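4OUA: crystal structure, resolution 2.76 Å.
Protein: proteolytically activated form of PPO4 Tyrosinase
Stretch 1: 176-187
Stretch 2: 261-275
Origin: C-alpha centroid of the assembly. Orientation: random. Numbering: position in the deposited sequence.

Stretch 1 176-187: SFNGYPNFDTWK
Stretch 2 261-275: AIRGHMTHALFAAFD

Residues 176-187 and 261-275 of this tyrosinase chain pack mainly through side chains, burying 630 Å² in total without a hydrogen bond between them. Both are irregular. A type I turn runs from F177 to Y180, closed by Y180 N to F177 O (3.3 Å), after which 181-184 adopt helical phi/psi angles and D184 N makes a weak bond to Y180 O (3.3 Å). In the second stretch, I262 (-118/168) and R263 (-77/127) are extended, and a type I turn follows from H265 to H268, closed by H268 N to H265 O (3.1 Å). H268 O then accepts F271 N at 2.8 Å, and L270 N donates to H268 ND1 (3.1 Å), tying the imidazole (t, chi2 -60°) to the backbone two residues on. Residues 272-274 are helical in phi/psi, with F274 N to F271 O (3.1 Å) and D275 N to A272 O (3.3 Å); the D275 side chain caps a backbone N just past the stretch. The backbones stay well apart: the CA atoms of F183 and H265 lie 7.9 Å from each other, those of N182 and R263 8.4 Å, both pairs advancing in the same sense. CA-to-CB of Y180, F183, W186, L270 and F271 points toward the other stretch; F177 and H265 start sideways, but their ends come nearer.

Aromatic contacts dominate. F183 (chi1 -60°, chi2 -83°) and F271 (chi1 -58°, chi2 -83°) form an offset stack, with centroids 4.1 Å apart, planes at 9° and F183 CD2 3.6 Å from F271 CE2. F183 CB also sits over the F271 face in a CH-pi contact. The edge of F271 points at the faces of F177 (m, chi2 10°; centroids 4.7 Å, planes 83°) and Y180 (m, chi2 -97°; 5.5 Å, 83°). F177 in turn directs its edge toward the face of F274 (m, chi2 -79°) in an offset pair, F177 CZ lying 3.7 Å from F274 CE2. Such arrangements set weakly positive C-H edges against electron-rich faces. F183 likewise turns its edge to the H265 face (m, chi2 81°), with F183 CD1 3.5 Å from H265 NE2, while H268 meets F183 obliquely, as does W186 (chi1 -100°, chi2 -27°) H265.

Polar backbone atoms meet ring edges as well. F183 CZ lies 3.4 Å from G264 O, and W186 CH2 3.4 Å from R263 O; both oxygens lie near the respective ring planes, where C-H groups can offset some of their partial charge.

Aliphatic contacts complete the packing. I262 (p, t) places CD1 4.0 Å from W186 CZ2, and L270 (m, t) sets CD1 3.8 Å from Y180 CE1. I262 CD1 also lies 4.0 Å from N182 ND2, a van der Waals contact.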

# COMPACT_ATOMS: atom_id res chain seq x y z
N SER A 176 -19.34 3.68 -12.38
CA SER A 176 -18.78 4.96 -11.98
C SER A 176 -17.54 5.31 -12.80
O SER A 176 -16.91 6.34 -12.57
CB SER A 176 -18.43 4.95 -10.48
OG SER A 176 -17.47 3.94 -10.18
N PHE A 177 -17.21 4.46 -13.77
CA PHE A 177 -16.07 4.70 -14.64
C PHE A 177 -16.49 5.31 -15.98
O PHE A 177 -15.64 5.62 -16.82
CB PHE A 177 -15.30 3.39 -14.91
CG PHE A 177 -14.59 2.84 -13.70
CD1 PHE A 177 -14.81 3.36 -12.44
CD2 PHE A 177 -13.68 1.80 -13.84
CE1 PHE A 177 -14.15 2.84 -11.33
CE2 PHE A 177 -13.02 1.28 -12.74
CZ PHE A 177 -13.26 1.80 -11.49
N ASN A 178 -17.79 5.47 -16.17
CA ASN A 178 -18.36 5.86 -17.46
C ASN A 178 -17.78 7.14 -18.06
O ASN A 178 -17.38 7.16 -19.23
CB ASN A 178 -19.88 6.00 -17.34
CG ASN A 178 -20.56 4.69 -17.01
OD1 ASN A 178 -19.92 3.72 -16.62
ND2 ASN A 178 -21.88 4.65 -17.17
N GLY A 179 -17.72 8.21 -17.27
CA GLY A 179 -17.30 9.50 -17.77
C GLY A 179 -15.86 9.58 -18.24
O GLY A 179 -15.52 10.43 -19.06
N TYR A 180 -15.01 8.68 -17.74
CA TYR A 180 -13.58 8.72 -18.03
C TYR A 180 -13.23 7.87 -19.26
O TYR A 180 -13.40 6.66 -19.26
CB TYR A 180 -12.78 8.25 -16.81
CG TYR A 180 -13.25 8.88 -15.52
CD1 TYR A 180 -12.59 9.98 -14.99
CD2 TYR A 180 -14.35 8.38 -14.83
CE1 TYR A 180 -13.02 10.58 -13.81
CE2 TYR A 180 -14.78 8.97 -13.65
CZ TYR A 180 -14.11 10.07 -13.15
OH TYR A 180 -14.53 10.65 -11.98
N PRO A 181 -12.72 8.54 -20.30
CA PRO A 181 -12.54 8.05 -21.67
C PRO A 181 -11.80 6.73 -21.79
O PRO A 181 -12.24 5.87 -22.56
CB PRO A 181 -11.74 9.18 -22.34
CG PRO A 181 -11.24 10.04 -21.22
CD PRO A 181 -12.23 9.91 -20.13
N ASN A 182 -10.70 6.56 -21.06
CA ASN A 182 -9.87 5.37 -21.23
C ASN A 182 -10.14 4.24 -20.24
O ASN A 182 -9.88 3.07 -20.54
CB ASN A 182 -8.39 5.75 -21.16
CG ASN A 182 -7.93 6.53 -22.37
OD1 ASN A 182 -8.53 6.45 -23.44
ND2 ASN A 182 -6.85 7.29 -22.20
N PHE A 183 -10.66 4.58 -19.07
CA PHE A 183 -10.81 3.59 -18.00
C PHE A 183 -12.16 2.87 -18.04
O PHE A 183 -12.35 1.89 -17.33
CB PHE A 183 -10.62 4.26 -16.64
CG PHE A 183 -9.27 4.90 -16.46
CD1 PHE A 183 -8.17 4.14 -16.08
CD2 PHE A 183 -9.10 6.26 -16.67
CE1 PHE A 183 -6.92 4.73 -15.92
CE2 PHE A 183 -7.86 6.85 -16.50
CZ PHE A 183 -6.77 6.08 -16.13
N ASP A 184 -13.07 3.35 -18.88
CA ASP A 184 -14.39 2.73 -18.99
C ASP A 184 -14.38 1.51 -19.90
O ASP A 184 -15.18 0.59 -19.74
CB ASP A 184 -15.43 3.74 -19.48
CG ASP A 184 -15.01 4.44 -20.77
OD1 ASP A 184 -14.10 3.94 -21.46
OD2 ASP A 184 -15.60 5.49 -21.09
N THR A 185 -13.46 1.50 -20.87
CA THR A 185 -13.36 0.38 -21.80
C THR A 185 -12.22 -0.57 -21.44
O THR A 185 -12.15 -1.69 -21.95
CB THR A 185 -13.15 0.87 -23.25
OG1 THR A 185 -11.91 1.57 -23.36
CG2 THR A 185 -14.29 1.79 -23.67
N TRP A 186 -11.32 -0.12 -20.56
CA TRP A 186 -10.21 -0.95 -20.11
C TRP A 186 -10.71 -2.09 -19.24
O TRP A 186 -11.11 -1.88 -18.09
CB TRP A 186 -9.17 -0.12 -19.36
CG TRP A 186 -7.98 0.25 -20.20
CD1 TRP A 186 -7.49 -0.43 -21.28
CD2 TRP A 186 -7.14 1.40 -20.04
NE1 TRP A 186 -6.40 0.21 -21.79
CE2 TRP A 186 -6.16 1.34 -21.05
CE3 TRP A 186 -7.11 2.47 -19.14
CZ2 TRP A 186 -5.16 2.31 -21.18
CZ3 TRP A 186 -6.13 3.43 -19.27
CH2 TRP A 186 -5.17 3.34 -20.28
N LYS A 187 -10.67 -3.30 -19.78
CA LYS A 187 -11.19 -4.48 -19.10
C LYS A 187 -10.39 -4.80 -17.84
O LYS A 187 -10.96 -5.16 -16.81
CB LYS A 187 -11.21 -5.68 -20.05
CG LYS A 187 -11.89 -5.39 -21.38
CD LYS A 187 -12.02 -6.64 -22.24
CE LYS A 187 -13.01 -7.63 -21.63
NZ LYS A 187 -14.40 -7.10 -21.61
N ALA A 261 2.50 6.54 -22.63
CA ALA A 261 2.12 7.51 -23.65
C ALA A 261 0.82 8.18 -23.21
O ALA A 261 0.65 9.39 -23.34
CB ALA A 261 1.96 6.85 -25.00
N ILE A 262 -0.10 7.37 -22.70
CA ILE A 262 -1.32 7.86 -22.08
C ILE A 262 -1.33 7.44 -20.61
O ILE A 262 -0.52 6.60 -20.20
CB ILE A 262 -2.58 7.34 -22.79
CG1 ILE A 262 -2.59 5.81 -22.83
CG2 ILE A 262 -2.67 7.90 -24.20
CD1 ILE A 262 -3.77 5.23 -23.57
N ARG A 263 -2.24 8.01 -19.83
CA ARG A 263 -2.28 7.73 -18.40
C ARG A 263 -2.90 6.37 -18.08
O ARG A 263 -4.00 6.06 -18.52
CB ARG A 263 -3.04 8.84 -17.67
CG ARG A 263 -2.43 10.22 -17.81
CD ARG A 263 -3.16 11.24 -16.95
NE ARG A 263 -4.58 11.33 -17.31
CZ ARG A 263 -5.46 12.07 -16.65
NH1 ARG A 263 -5.09 12.78 -15.60
NH2 ARG A 263 -6.73 12.09 -17.04
N GLY A 264 -2.17 5.57 -17.31
CA GLY A 264 -2.67 4.29 -16.85
C GLY A 264 -3.35 4.42 -15.50
O GLY A 264 -3.63 5.53 -15.04
N HIS A 265 -3.61 3.29 -14.84
CA HIS A 265 -4.32 3.30 -13.57
C HIS A 265 -3.47 3.86 -12.42
O HIS A 265 -3.95 4.67 -11.63
CB HIS A 265 -4.79 1.89 -13.22
CG HIS A 265 -5.92 1.40 -14.07
ND1 HIS A 265 -5.73 0.89 -15.34
CD2 HIS A 265 -7.26 1.36 -13.85
CE1 HIS A 265 -6.90 0.54 -15.85
NE2 HIS A 265 -7.84 0.82 -14.97
N MET A 266 -2.21 3.44 -12.34
CA MET A 266 -1.34 3.84 -11.24
C MET A 266 -1.07 5.34 -11.20
O MET A 266 -0.69 5.88 -10.16
CB MET A 266 -0.00 3.09 -11.32
CG MET A 266 -0.00 1.74 -10.62
SD MET A 266 -0.16 1.87 -8.83
CE MET A 266 1.41 2.62 -8.39
N THR A 267 -1.25 6.02 -12.33
CA THR A 267 -0.98 7.46 -12.39
C THR A 267 -2.26 8.28 -12.28
O THR A 267 -2.30 9.45 -12.65
CB THR A 267 -0.26 7.84 -13.69
OG1 THR A 267 0.10 9.23 -13.65
CG2 THR A 267 -1.15 7.58 -14.90
N HIS A 268 -3.31 7.66 -11.75
CA HIS A 268 -4.59 8.34 -11.54
C HIS A 268 -5.16 7.95 -10.18
O HIS A 268 -5.48 6.78 -9.95
CB HIS A 268 -5.57 7.99 -12.66
CG HIS A 268 -6.71 8.96 -12.78
ND1 HIS A 268 -7.60 9.20 -11.76
CD2 HIS A 268 -7.10 9.74 -13.82
CE1 HIS A 268 -8.49 10.09 -12.16
NE2 HIS A 268 -8.21 10.44 -13.40
N ALA A 269 -5.27 8.92 -9.28
CA ALA A 269 -5.67 8.66 -7.90
C ALA A 269 -7.02 7.97 -7.79
O ALA A 269 -7.32 7.34 -6.77
CB ALA A 269 -5.68 9.96 -7.11
N LEU A 270 -7.84 8.08 -8.83
CA LEU A 270 -9.18 7.50 -8.81
C LEU A 270 -9.17 6.03 -9.21
O LEU A 270 -10.17 5.33 -9.06
CB LEU A 270 -10.12 8.29 -9.73
CG LEU A 270 -10.35 9.76 -9.38
CD1 LEU A 270 -11.26 10.41 -10.40
CD2 LEU A 270 -10.92 9.90 -7.97
N PHE A 271 -8.04 5.56 -9.73
CA PHE A 271 -7.95 4.18 -10.22
C PHE A 271 -6.68 3.47 -9.74
O PHE A 271 -6.53 2.27 -9.95
CB PHE A 271 -7.99 4.16 -11.75
CG PHE A 271 -9.22 4.79 -12.34
CD1 PHE A 271 -10.40 4.06 -12.45
CD2 PHE A 271 -9.21 6.10 -12.79
CE1 PHE A 271 -11.53 4.63 -12.99
CE2 PHE A 271 -10.34 6.67 -13.33
CZ PHE A 271 -11.51 5.94 -13.43
N ALA A 272 -5.79 4.20 -9.09
CA ALA A 272 -4.48 3.68 -8.71
C ALA A 272 -4.56 2.47 -7.78
O ALA A 272 -3.75 1.55 -7.88
CB ALA A 272 -3.65 4.78 -8.07
N ALA A 273 -5.54 2.48 -6.89
CA ALA A 273 -5.68 1.42 -5.90
C ALA A 273 -6.01 0.07 -6.53
O ALA A 273 -5.67 -0.98 -5.98
CB ALA A 273 -6.74 1.79 -4.88
N PHE A 274 -6.66 0.10 -7.69
CA PHE A 274 -7.10 -1.13 -8.35
C PHE A 274 -5.93 -1.95 -8.89
O PHE A 274 -6.07 -3.16 -9.12
CB PHE A 274 -8.08 -0.80 -9.48
CG PHE A 274 -9.39 -0.26 -9.00
CD1 PHE A 274 -10.37 -1.10 -8.50
CD2 PHE A 274 -9.66 1.10 -9.06
CE1 PHE A 274 -11.58 -0.61 -8.06
CE2 PHE A 274 -10.87 1.61 -8.62
CZ PHE A 274 -11.83 0.75 -8.12
N ASP A 275 -4.79 -1.31 -9.09
CA ASP A 275 -3.59 -2.03 -9.52
C ASP A 275 -2.94 -2.72 -8.32
O ASP A 275 -2.57 -2.06 -7.35
CB ASP A 275 -2.60 -1.07 -10.19
CG ASP A 275 -1.50 -1.80 -10.95
OD1 ASP A 275 -1.01 -2.85 -10.47
OD2 ASP A 275 -1.12 -1.33 -12.04